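Local coordinates for ERPP protein (Borrelia burgdorferi, PDB 4BOB), which is an outer-surface lipoprotein of the Lyme disease spirochaete that binds the complement regulator factor H, probably as a means of evading complement, at residues 46-51 and 149-154; 131-136 and 154-159. All coordinates share one frame; numbering follows the deposited sequence.

Contact 1: 46-51 and 149-154; sequences SNWTDL and TAEYAI
Trp48 and Leu51 make an apolar side-chain contact with Glu151, Tyr152 and Ala153, reaching past strand 34-42, which lies between strands 48-58 and 149-155. The two short strand segments come within 8.4 Å axis to axis, at 73° to each other. Trp48 does most of the work, with the six-membered half of its indole. Ala153 CB sits over one face of that ring, offset toward the rim, in a CH-pi contact: it is 3.7 Å from the ring centroid, 22° off the normal, and 3.4 Å from Trp48 CZ3. The far corner of the same ring, CH2, also meets Glu151 CG at 3.6 Å. The backbone N of Tyr152 lies at the indole edge, in the ring plane. All three strands belong to one antiparallel sheet, and residues alternate from face to face, putting Tyr152 on the side away from Glu151 and Ala153. There Leu51 CD2 comes to 3.6 Å from Tyr152 CE1. This is an edge approach, with the methyl close to the plane of the phenol ring. Leu67 and Ala69 of the next strand also touch Leu51. Phe76 meets the Tyr152 ring edge-to-face, while the phenol OH is hydrogen-bonded to Glu108.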
# COMPACT_ATOMS: atom_id res chain seq x y z
N SER A 46 14.76 -9.95 -5.82
CA SER A 46 14.73 -8.78 -4.92
C SER A 46 15.24 -7.49 -5.58
O SER A 46 16.10 -6.78 -5.04
CB SER A 46 15.48 -9.05 -3.60
OG SER A 46 15.35 -10.40 -3.21
N ASN A 47 14.70 -7.18 -6.75
CA ASN A 47 14.90 -5.86 -7.33
C ASN A 47 13.60 -5.08 -7.40
O ASN A 47 12.60 -5.57 -7.90
CB ASN A 47 15.51 -5.98 -8.74
CG ASN A 47 16.96 -6.47 -8.74
OD1 ASN A 47 17.54 -6.65 -9.81
ND2 ASN A 47 17.55 -6.68 -7.56
N TRP A 48 13.62 -3.85 -6.90
CA TRP A 48 12.51 -2.93 -7.09
C TRP A 48 12.20 -2.72 -8.55
O TRP A 48 13.04 -2.21 -9.30
CB TRP A 48 12.84 -1.56 -6.49
CG TRP A 48 12.92 -1.56 -5.02
CD1 TRP A 48 14.00 -1.28 -4.25
CD2 TRP A 48 11.85 -1.88 -4.13
NE1 TRP A 48 13.67 -1.39 -2.92
CE2 TRP A 48 12.36 -1.76 -2.82
CE3 TRP A 48 10.51 -2.24 -4.31
CZ2 TRP A 48 11.58 -2.00 -1.70
CZ3 TRP A 48 9.74 -2.47 -3.22
CH2 TRP A 48 10.27 -2.35 -1.92
N THR A 49 10.99 -3.10 -8.94
CA THR A 49 10.50 -2.91 -10.31
C THR A 49 9.17 -2.18 -10.19
O THR A 49 8.45 -2.34 -9.20
CB THR A 49 10.36 -4.27 -11.06
OG1 THR A 49 9.84 -4.07 -12.39
CG2 THR A 49 9.44 -5.22 -10.30
N ASP A 50 8.84 -1.35 -11.19
CA ASP A 50 7.52 -0.73 -11.21
C ASP A 50 6.44 -1.77 -11.49
O ASP A 50 6.53 -2.52 -12.47
CB ASP A 50 7.45 0.36 -12.27
CG ASP A 50 8.27 1.56 -11.93
OD1 ASP A 50 8.86 1.56 -10.84
OD2 ASP A 50 8.33 2.51 -12.75
N LEU A 51 5.42 -1.80 -10.62
CA LEU A 51 4.28 -2.73 -10.70
C LEU A 51 3.05 -2.09 -11.37
O LEU A 51 2.45 -2.70 -12.26
CB LEU A 51 3.90 -3.15 -9.28
CG LEU A 51 2.68 -4.04 -9.06
CD1 LEU A 51 2.76 -5.34 -9.87
CD2 LEU A 51 2.58 -4.32 -7.57
N THR A 149 7.79 -13.15 1.86
CA THR A 149 6.62 -12.26 1.79
C THR A 149 6.79 -11.31 0.58
O THR A 149 7.86 -11.26 -0.02
CB THR A 149 6.49 -11.49 3.12
OG1 THR A 149 5.11 -11.30 3.46
CG2 THR A 149 7.23 -10.15 3.09
N ALA A 150 5.75 -10.57 0.20
CA ALA A 150 5.90 -9.57 -0.88
C ALA A 150 6.41 -8.24 -0.29
O ALA A 150 6.15 -7.93 0.88
CB ALA A 150 4.57 -9.36 -1.60
N GLU A 151 7.12 -7.45 -1.09
CA GLU A 151 7.67 -6.17 -0.63
C GLU A 151 7.22 -5.02 -1.55
O GLU A 151 7.14 -5.19 -2.77
CB GLU A 151 9.20 -6.27 -0.53
CG GLU A 151 9.89 -5.15 0.28
CD GLU A 151 11.00 -5.64 1.21
OE1 GLU A 151 11.53 -6.76 1.01
OE2 GLU A 151 11.34 -4.90 2.16
N TYR A 152 6.90 -3.87 -0.96
CA TYR A 152 6.28 -2.77 -1.72
C TYR A 152 6.84 -1.38 -1.37
O TYR A 152 7.29 -1.16 -0.25
CB TYR A 152 4.76 -2.74 -1.50
CG TYR A 152 3.97 -3.89 -2.10
CD1 TYR A 152 3.63 -3.90 -3.47
CD2 TYR A 152 3.55 -4.95 -1.31
CE1 TYR A 152 2.91 -4.95 -4.02
CE2 TYR A 152 2.83 -6.00 -1.86
CZ TYR A 152 2.51 -5.99 -3.21
OH TYR A 152 1.78 -7.03 -3.76
N ALA A 153 6.72 -0.46 -2.34
CA ALA A 153 7.36 0.86 -2.29
C ALA A 153 6.58 1.86 -3.11
O ALA A 153 6.38 1.64 -4.31
CB ALA A 153 8.81 0.80 -2.79
N ILE A 154 6.17 2.95 -2.44
CA ILE A 154 5.46 4.09 -3.04
C ILE A 154 6.26 5.38 -2.77
O ILE A 154 6.75 5.55 -1.66
CB ILE A 154 4.04 4.18 -2.44
CG1 ILE A 154 3.15 3.12 -3.05
CG2 ILE A 154 3.39 5.54 -2.69
CD1 ILE A 154 1.84 2.94 -2.32

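Contact 2: 131-136 and 154-159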
# COMPACT_ATOMS: atom_id res chain seq x y z
N GLU A 131 13.04 9.04 -2.00
CA GLU A 131 12.57 8.35 -0.79
C GLU A 131 11.21 7.77 -1.12
O GLU A 131 10.40 8.44 -1.78
CB GLU A 131 12.44 9.29 0.41
CG GLU A 131 13.75 9.79 1.01
CD GLU A 131 13.55 10.44 2.38
OE1 GLU A 131 12.78 11.42 2.48
OE2 GLU A 131 14.16 9.94 3.36
N HIS A 132 10.98 6.52 -0.70
CA HIS A 132 9.68 5.85 -0.84
C HIS A 132 9.21 5.34 0.49
O HIS A 132 10.01 5.10 1.38
CB HIS A 132 9.77 4.60 -1.70
CG HIS A 132 10.00 4.87 -3.15
ND1 HIS A 132 11.16 5.41 -3.63
CD2 HIS A 132 9.23 4.60 -4.23
CE1 HIS A 132 11.09 5.49 -4.95
NE2 HIS A 132 9.93 5.00 -5.34
N ILE A 133 7.91 5.13 0.59
CA ILE A 133 7.31 4.41 1.70
C ILE A 133 7.34 2.92 1.31
O ILE A 133 6.76 2.52 0.29
CB ILE A 133 5.85 4.90 1.95
CG1 ILE A 133 5.83 6.30 2.60
CG2 ILE A 133 5.06 3.92 2.80
CD1 ILE A 133 6.54 6.40 3.95
N ALA A 134 8.05 2.12 2.10
CA ALA A 134 8.16 0.69 1.80
C ALA A 134 7.49 -0.12 2.90
O ALA A 134 7.59 0.25 4.07
CB ALA A 134 9.63 0.30 1.69
N PHE A 135 6.81 -1.21 2.54
CA PHE A 135 6.20 -2.14 3.51
C PHE A 135 6.13 -3.56 2.93
O PHE A 135 6.08 -3.75 1.71
CB PHE A 135 4.79 -1.66 3.93
CG PHE A 135 3.87 -1.44 2.75
CD1 PHE A 135 3.90 -0.26 2.03
CD2 PHE A 135 3.00 -2.44 2.34
CE1 PHE A 135 3.08 -0.07 0.94
CE2 PHE A 135 2.18 -2.25 1.23
CZ PHE A 135 2.22 -1.06 0.54
N LEU A 136 6.11 -4.56 3.82
CA LEU A 136 5.91 -5.97 3.43
C LEU A 136 4.43 -6.36 3.20
O LEU A 136 3.52 -5.89 3.91
CB LEU A 136 6.49 -6.90 4.50
CG LEU A 136 7.99 -6.67 4.78
CD1 LEU A 136 8.46 -7.45 6.00
CD2 LEU A 136 8.82 -7.02 3.55
N ILE A 154 6.17 2.95 -2.44
CA ILE A 154 5.46 4.09 -3.04
C ILE A 154 6.26 5.38 -2.77
O ILE A 154 6.75 5.55 -1.66
CB ILE A 154 4.04 4.18 -2.44
CG1 ILE A 154 3.15 3.12 -3.05
CG2 ILE A 154 3.39 5.54 -2.69
CD1 ILE A 154 1.84 2.94 -2.32
N PRO A 155 6.40 6.29 -3.75
CA PRO A 155 7.27 7.45 -3.47
C PRO A 155 6.69 8.36 -2.40
O PRO A 155 5.50 8.58 -2.36
CB PRO A 155 7.34 8.18 -4.82
CG PRO A 155 6.04 7.85 -5.46
CD PRO A 155 5.79 6.40 -5.10
N LEU A 156 7.55 8.85 -1.52
CA LEU A 156 7.10 9.62 -0.36
C LEU A 156 6.49 10.98 -0.74
O LEU A 156 5.40 11.30 -0.32
CB LEU A 156 8.26 9.79 0.62
CG LEU A 156 7.94 10.59 1.87
CD1 LEU A 156 6.68 10.10 2.60
CD2 LEU A 156 9.14 10.60 2.81
N GLU A 157 7.21 11.74 -1.57
CA GLU A 157 6.79 13.07 -2.03
C GLU A 157 5.39 13.15 -2.64
O GLU A 157 4.66 14.13 -2.43
CB GLU A 157 7.80 13.59 -3.07
CG GLU A 157 7.29 14.78 -3.87
CD GLU A 157 8.40 15.71 -4.32
OE1 GLU A 157 9.57 15.25 -4.42
OE2 GLU A 157 8.08 16.90 -4.58
N VAL A 158 5.01 12.13 -3.40
CA VAL A 158 3.64 12.10 -3.90
C VAL A 158 2.64 11.81 -2.75
O VAL A 158 1.62 12.48 -2.65
CB VAL A 158 3.46 11.12 -5.07
CG1 VAL A 158 2.02 11.18 -5.58
CG2 VAL A 158 4.43 11.45 -6.21
N LEU A 159 2.96 10.84 -1.87
CA LEU A 159 2.10 10.54 -0.70
C LEU A 159 1.91 11.73 0.25
O LEU A 159 0.90 11.85 0.92
CB LEU A 159 2.65 9.36 0.09
CG LEU A 159 2.44 7.91 -0.40
CD1 LEU A 159 3.19 6.93 0.48
CD2 LEU A 159 0.99 7.52 -0.45
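Ile133 and Ile154 form an antiparallel hydrogen-bonded pair, giving two of the three backbone hydrogen bonds between 131-136 and 154-159: Ile133 N donates to Ile154 O at 2.6 Å, and Ile154 N returns a bond to Ile133 O at 2.8 Å. Two residues on along the second segment, Leu156 N donates to Glu131 O at 2.9 Å in a nearly straight bond, 176° at the hydrogen, although it already belongs to the helix. The two strands are the arms of a beta hairpin, and here the second arm gives way directly to helix 156-162, with Pro155 in the N-cap position. The ring contact belongs to His132, paired with Pro155. Pro155 CA lies over the imidazole face in a CH-pi contact, 3.9 Å from the ring centroid, and the ring's ND1 is hydrogen-bonded to Ala130 O. Apolar contacts gather round Ile133. With CG1 anti to its carbonyl carbon (chi1 -73°), that atom meets Leu159 CD1 at 3.4 Å and Leu156 CD1 at 3.9 Å, two leucines of the helix's first turn. Met91 of helix 84-93 packs on both Ile133 and Leu159. Farther out, Leu156 CD2 lies 3.7 Å from Glu131 OE1, the two side chains running alongside each other.

How the contacts relate
Contacts 1 and 2 lie with their centres about 11 Å apart on one antiparallel sheet, and both use strand 149-155. Contact 1 reaches from it past strand 34-42 to strand 48-58; contact 2 pairs it with its other neighbour, strand 131-139, and continues into helix 156-162. Ile154 belongs to both. The chain visits 46-51, then 131-136, then 149-154 and 154-159, so the segments alternate. Between the two regions, Tyr152 N lies 2.8 Å from Phe135 O, a probable hydrogen bond, and Leu136 packs on Thr149 and Glu151. With strand 34-42 on one flank and 131-139 on the other, the last strand sets the first strand of the sheet next to the C-terminal hairpin.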